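Local coordinates for putative alpha-L-fucosidase (Bacteroides thetaiotaomicron, PDB 4H41), which is a putative alpha-L-fucosidase with a TIM-barrel domain of the DUF4434 family, and probably takes part in breaking down host glycans, at residues Lys28-Asp40 and Glu298-Glu312. Sequence-based numbering, arbitrary orientation.
Sequences KNNGLKITGTFLD and EAAKRAGYDKAITFE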
loop_
_atom_site.group_PDB
_atom_site.type_symbol
_atom_site.label_atom_id
_atom_site.label_comp_id
_atom_site.label_asym_id
_atom_site.label_seq_id
_atom_site.Cartn_x
_atom_site.Cartn_y
_atom_site.Cartn_z
ATOM N N LYS B 28 12.059 -26.699 14.647
ATOM C CA LYS B 28 12.226 -25.333 15.141
ATOM C C LYS B 28 13.719 -24.958 15.196
ATOM O O LYS B 28 14.594 -25.825 15.151
ATOM C CB LYS B 28 11.566 -25.167 16.506
ATOM C CG LYS B 28 12.311 -25.917 17.623
ATOM C CD LYS B 28 11.457 -26.198 18.829
ATOM C CE LYS B 28 12.286 -26.922 19.878
ATOM N NZ LYS B 28 11.552 -27.103 21.158
ATOM N N ASN B 29 13.988 -23.670 15.269
ATOM C CA ASN B 29 15.346 -23.091 15.345
ATOM C C ASN B 29 16.271 -23.726 14.330
ATOM O O ASN B 29 17.392 -24.080 14.649
ATOM C CB ASN B 29 15.941 -23.243 16.770
ATOM C CG ASN B 29 17.221 -22.450 16.934
ATOM O OD1 ASN B 29 17.428 -21.431 16.243
ATOM N ND2 ASN B 29 18.115 -22.923 17.782
ATOM N N ASN B 30 15.831 -23.816 13.083
ATOM C CA ASN B 30 16.592 -24.506 12.047
ATOM C C ASN B 30 17.022 -23.568 10.943
ATOM O O ASN B 30 17.366 -24.017 9.867
ATOM C CB ASN B 30 15.717 -25.664 11.536
ATOM C CG ASN B 30 16.391 -26.605 10.564
ATOM O OD1 ASN B 30 17.552 -26.957 10.720
ATOM N ND2 ASN B 30 15.643 -27.132 9.625
ATOM N N GLY B 31 17.123 -22.276 11.254
ATOM C CA GLY B 31 17.613 -21.257 10.343
ATOM C C GLY B 31 18.581 -20.365 11.093
ATOM O O GLY B 31 18.676 -20.383 12.311
ATOM N N LEU B 32 19.291 -19.588 10.382
ATOM C CA LEU B 32 20.228 -18.657 10.969
ATOM C C LEU B 32 19.444 -17.502 11.550
ATOM O O LEU B 32 18.646 -16.891 10.837
ATOM C CB LEU B 32 21.186 -18.205 9.866
ATOM C CG LEU B 32 22.300 -17.247 10.207
ATOM C CD1 LEU B 32 23.141 -17.743 11.361
ATOM C CD2 LEU B 32 23.159 -17.036 9.002
ATOM N N LYS B 33 19.665 -17.176 12.819
ATOM C CA LYS B 33 18.930 -16.076 13.433
ATOM C C LYS B 33 19.406 -14.760 12.877
ATOM O O LYS B 33 20.625 -14.592 12.651
ATOM C CB LYS B 33 19.112 -16.077 14.943
ATOM C CG LYS B 33 18.479 -17.289 15.622
ATOM C CD LYS B 33 18.805 -17.325 17.134
ATOM C CE LYS B 33 18.453 -18.647 17.782
ATOM N NZ LYS B 33 19.145 -18.848 19.096
ATOM N N ILE B 34 18.488 -13.781 12.812
ATOM C CA ILE B 34 18.809 -12.406 12.383
ATOM C C ILE B 34 19.444 -11.687 13.571
ATOM O O ILE B 34 18.830 -11.578 14.636
ATOM C CB ILE B 34 17.531 -11.694 11.847
ATOM C CG1 ILE B 34 17.141 -12.314 10.487
ATOM C CG2 ILE B 34 17.785 -10.194 11.664
ATOM C CD1 ILE B 34 15.770 -12.026 10.071
ATOM N N THR B 35 20.666 -11.249 13.423
ATOM C CA THR B 35 21.371 -10.561 14.501
ATOM C C THR B 35 21.805 -9.146 14.100
ATOM O O THR B 35 22.470 -8.475 14.870
ATOM C CB THR B 35 22.566 -11.384 14.990
ATOM O OG1 THR B 35 23.466 -11.549 13.894
ATOM C CG2 THR B 35 22.143 -12.707 15.637
ATOM N N GLY B 36 21.375 -8.686 12.945
ATOM C CA GLY B 36 21.596 -7.321 12.508
ATOM C C GLY B 36 20.448 -6.803 11.688
ATOM O O GLY B 36 19.688 -7.572 11.078
ATOM N N THR B 37 20.257 -5.459 11.698
ATOM C CA THR B 37 19.264 -4.852 10.845
ATOM C C THR B 37 19.770 -3.560 10.311
ATOM O O THR B 37 20.523 -2.842 10.989
ATOM C CB THR B 37 17.913 -4.630 11.556
ATOM O OG1 THR B 37 16.960 -4.110 10.612
ATOM C CG2 THR B 37 18.017 -3.727 12.741
ATOM N N PHE B 38 19.340 -3.254 9.092
ATOM C CA PHE B 38 19.479 -1.921 8.565
ATOM C C PHE B 38 18.538 -1.021 9.308
ATOM O O PHE B 38 17.529 -1.463 9.884
ATOM C CB PHE B 38 19.194 -1.834 7.079
ATOM C CG PHE B 38 20.299 -2.455 6.261
ATOM C CD1 PHE B 38 21.442 -1.730 5.943
ATOM C CD2 PHE B 38 20.225 -3.776 5.852
ATOM C CE1 PHE B 38 22.450 -2.290 5.166
ATOM C CE2 PHE B 38 21.250 -4.347 5.077
ATOM C CZ PHE B 38 22.365 -3.607 4.758
ATOM N N LEU B 39 18.882 0.244 9.284
ATOM C CA LEU B 39 18.098 1.379 9.736
ATOM C C LEU B 39 17.877 2.122 8.445
ATOM O O LEU B 39 18.844 2.664 7.911
ATOM C CB LEU B 39 18.867 2.219 10.782
ATOM C CG LEU B 39 19.411 1.495 11.997
ATOM C CD1 LEU B 39 20.423 2.362 12.704
ATOM C CD2 LEU B 39 18.302 1.072 12.911
ATOM N N ASP B 40 16.640 2.179 7.924
ATOM C CA ASP B 40 16.386 2.688 6.588
ATOM C C ASP B 40 16.360 4.203 6.507
ATOM O O ASP B 40 15.319 4.817 6.262
ATOM C CB ASP B 40 15.091 2.098 6.038
ATOM C CG ASP B 40 14.895 2.390 4.560
ATOM O OD1 ASP B 40 15.910 2.468 3.825
ATOM O OD2 ASP B 40 13.734 2.517 4.140
ATOM N N GLU B 298 16.711 -20.819 6.727
ATOM C CA GLU B 298 17.046 -22.242 6.746
ATOM C C GLU B 298 18.135 -22.540 5.697
ATOM O O GLU B 298 19.052 -23.296 5.966
ATOM C CB GLU B 298 15.816 -23.127 6.523
ATOM C CG GLU B 298 14.917 -23.141 7.740
ATOM C CD GLU B 298 13.604 -23.880 7.587
ATOM O OE1 GLU B 298 13.300 -24.356 6.466
ATOM O OE2 GLU B 298 12.859 -23.954 8.593
ATOM N N ALA B 299 18.020 -21.974 4.509
ATOM C CA ALA B 299 19.027 -22.154 3.463
ATOM C C ALA B 299 20.378 -21.555 3.892
ATOM O O ALA B 299 21.425 -22.150 3.631
ATOM C CB ALA B 299 18.551 -21.518 2.183
ATOM N N ALA B 300 20.367 -20.382 4.547
ATOM C CA ALA B 300 21.619 -19.768 5.003
ATOM C C ALA B 300 22.327 -20.655 6.015
ATOM O O ALA B 300 23.554 -20.801 5.982
ATOM C CB ALA B 300 21.345 -18.400 5.610
ATOM N N LYS B 301 21.561 -21.247 6.937
ATOM C CA LYS B 301 22.127 -22.156 7.932
ATOM C C LYS B 301 22.679 -23.427 7.253
ATOM O O LYS B 301 23.762 -23.878 7.622
ATOM C CB LYS B 301 21.131 -22.534 8.995
ATOM C CG LYS B 301 21.790 -23.211 10.194
ATOM C CD LYS B 301 20.816 -23.480 11.342
ATOM C CE LYS B 301 21.505 -23.986 12.587
ATOM N NZ LYS B 301 20.528 -24.166 13.725
ATOM N N ARG B 302 21.965 -23.993 6.272
ATOM C CA ARG B 302 22.463 -25.181 5.548
ATOM C C ARG B 302 23.780 -24.886 4.836
ATOM O O ARG B 302 24.618 -25.768 4.708
ATOM C CB ARG B 302 21.466 -25.670 4.498
ATOM C CG ARG B 302 20.245 -26.379 5.049
ATOM C CD ARG B 302 19.527 -27.143 3.947
ATOM N NE ARG B 302 18.964 -26.279 2.915
ATOM C CZ ARG B 302 17.782 -25.669 2.964
ATOM N NH1 ARG B 302 16.984 -25.823 4.010
ATOM N NH2 ARG B 302 17.367 -24.945 1.946
ATOM N N ALA B 303 23.942 -23.673 4.321
ATOM C CA ALA B 303 25.167 -23.284 3.607
ATOM C C ALA B 303 26.287 -22.844 4.547
ATOM O O ALA B 303 27.376 -22.554 4.076
ATOM C CB ALA B 303 24.854 -22.184 2.628
ATOM N N GLY B 304 26.047 -22.782 5.856
ATOM C CA GLY B 304 27.083 -22.412 6.803
ATOM C C GLY B 304 27.389 -20.925 6.874
ATOM O O GLY B 304 28.503 -20.541 7.201
ATOM N N TYR B 305 26.396 -20.064 6.655
ATOM C CA TYR B 305 26.622 -18.623 6.699
ATOM C C TYR B 305 26.979 -18.140 8.095
ATOM O O TYR B 305 26.559 -18.728 9.080
ATOM C CB TYR B 305 25.398 -17.896 6.184
ATOM C CG TYR B 305 25.334 -17.757 4.691
ATOM C CD1 TYR B 305 25.696 -18.807 3.849
ATOM C CD2 TYR B 305 24.828 -16.607 4.107
ATOM C CE1 TYR B 305 25.670 -18.663 2.465
ATOM C CE2 TYR B 305 24.729 -16.477 2.728
ATOM C CZ TYR B 305 25.175 -17.501 1.906
ATOM O OH TYR B 305 25.161 -17.351 0.546
ATOM N N ASP B 306 27.739 -17.061 8.176
ATOM C CA ASP B 306 28.265 -16.516 9.423
ATOM C C ASP B 306 27.297 -15.646 10.134
ATOM O O ASP B 306 27.399 -15.559 11.335
ATOM C CB ASP B 306 29.556 -15.680 9.151
ATOM C CG ASP B 306 30.592 -16.468 8.409
ATOM O OD1 ASP B 306 30.870 -17.600 8.826
ATOM O OD2 ASP B 306 31.022 -16.015 7.338
ATOM N N LYS B 307 26.483 -14.876 9.418
ATOM C CA LYS B 307 25.547 -13.946 10.032
ATOM C C LYS B 307 24.387 -13.647 9.135
ATOM O O LYS B 307 24.518 -13.642 7.906
ATOM C CB LYS B 307 26.266 -12.603 10.362
ATOM C CG LYS B 307 25.518 -11.653 11.314
ATOM C CD LYS B 307 26.295 -10.325 11.492
ATOM C CE LYS B 307 25.761 -9.395 12.566
ATOM N NZ LYS B 307 25.791 -10.000 13.915
ATOM N N ALA B 308 23.220 -13.392 9.744
ATOM C CA ALA B 308 22.049 -12.929 8.990
ATOM C C ALA B 308 21.704 -11.534 9.476
ATOM O O ALA B 308 21.601 -11.284 10.677
ATOM C CB ALA B 308 20.861 -13.856 9.134
ATOM N N ILE B 309 21.532 -10.631 8.542
ATOM C CA ILE B 309 21.045 -9.283 8.809
ATOM C C ILE B 309 19.752 -9.156 8.016
ATOM O O ILE B 309 19.472 -10.005 7.171
ATOM C CB ILE B 309 22.090 -8.189 8.480
ATOM C CG1 ILE B 309 22.322 -8.057 6.951
ATOM C CG2 ILE B 309 23.400 -8.476 9.242
ATOM C CD1 ILE B 309 23.268 -6.906 6.566
ATOM N N THR B 310 18.972 -8.093 8.233
ATOM C CA THR B 310 17.762 -7.905 7.453
ATOM C C THR B 310 17.550 -6.465 7.065
ATOM O O THR B 310 17.834 -5.551 7.843
ATOM C CB THR B 310 16.510 -8.408 8.266
ATOM O OG1 THR B 310 15.326 -8.358 7.457
ATOM C CG2 THR B 310 16.240 -7.584 9.536
ATOM N N PHE B 311 17.024 -6.286 5.873
ATOM C CA PHE B 311 16.337 -5.069 5.437
ATOM C C PHE B 311 14.856 -5.452 5.573
ATOM O O PHE B 311 14.374 -6.256 4.779
ATOM C CB PHE B 311 16.703 -4.635 4.023
ATOM C CG PHE B 311 16.127 -3.277 3.699
ATOM C CD1 PHE B 311 14.804 -3.144 3.313
ATOM C CD2 PHE B 311 16.855 -2.122 3.951
ATOM C CE1 PHE B 311 14.227 -1.900 3.148
ATOM C CE2 PHE B 311 16.285 -0.868 3.764
ATOM C CZ PHE B 311 14.974 -0.764 3.353
ATOM N N GLU B 312 14.114 -4.950 6.563
ATOM C CA GLU B 312 14.497 -3.977 7.584
ATOM C C GLU B 312 13.599 -4.174 8.774
ATOM O O GLU B 312 12.381 -4.252 8.597
ATOM C CB GLU B 312 14.349 -2.545 7.035
ATOM C CG GLU B 312 14.941 -1.482 7.947
ATOM C CD GLU B 312 14.031 -0.364 8.434
ATOM O OE1 GLU B 312 12.797 -0.537 8.371
ATOM O OE2 GLU B 312 14.549 0.674 8.910
HETATM O O HOH W 1 19.506 -21.695 14.444
HETATM O O HOH W 2 18.715 -25.348 7.924
HETATM O O HOH W 3 12.796 -26.361 9.819
HETATM O O HOH W 4 19.502 -26.714 12.777
HETATM O O HOH W 5 23.095 -13.982 12.593
#
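K307 NZ donates a hydrogen bond to T35 OG1 (2.8 Å). The lysine chain runs extended to CE and then bends (chi4 61°), which brings the ammonium to the threonine hydroxyl. The same ammonium forms a salt bridge with D69. A methionine in place of K307 would probably leave D69 without this positive partner and T35 OG1 without its ammonium donor. Beside them, the parallel strands pair through T35 N to A308 O and F38 N to T310 O, both nearly straight. T310 N meets G36 O from above the carbonyl plane. L32 CD2 fits against the CB atoms of A300 and Y305, while L32 CG lies 3.8 Å from A308 CB. At the other end, CE2 of the F38 ring touches I309 CD1 (3.6 Å), the two side chains crossing obliquely. D40 OD1 lies at the edge of the F311 ring, in its plane, with the carboxylate turned 81° from it, while D40 OD2 hydrogen-bonds S43. E312 bends at chi2 (-123°), and its OE2 accepts D40 N at 2.8 Å on the anti side, tilted out of the carboxylate plane; OE1 bonds H315. The pairing of 34-39 with 307-310 joins first and last strands and closes the eight-stranded barrel. L32 packs on helix 290-302 through A300, and helix 324-337 touches N29 and K33.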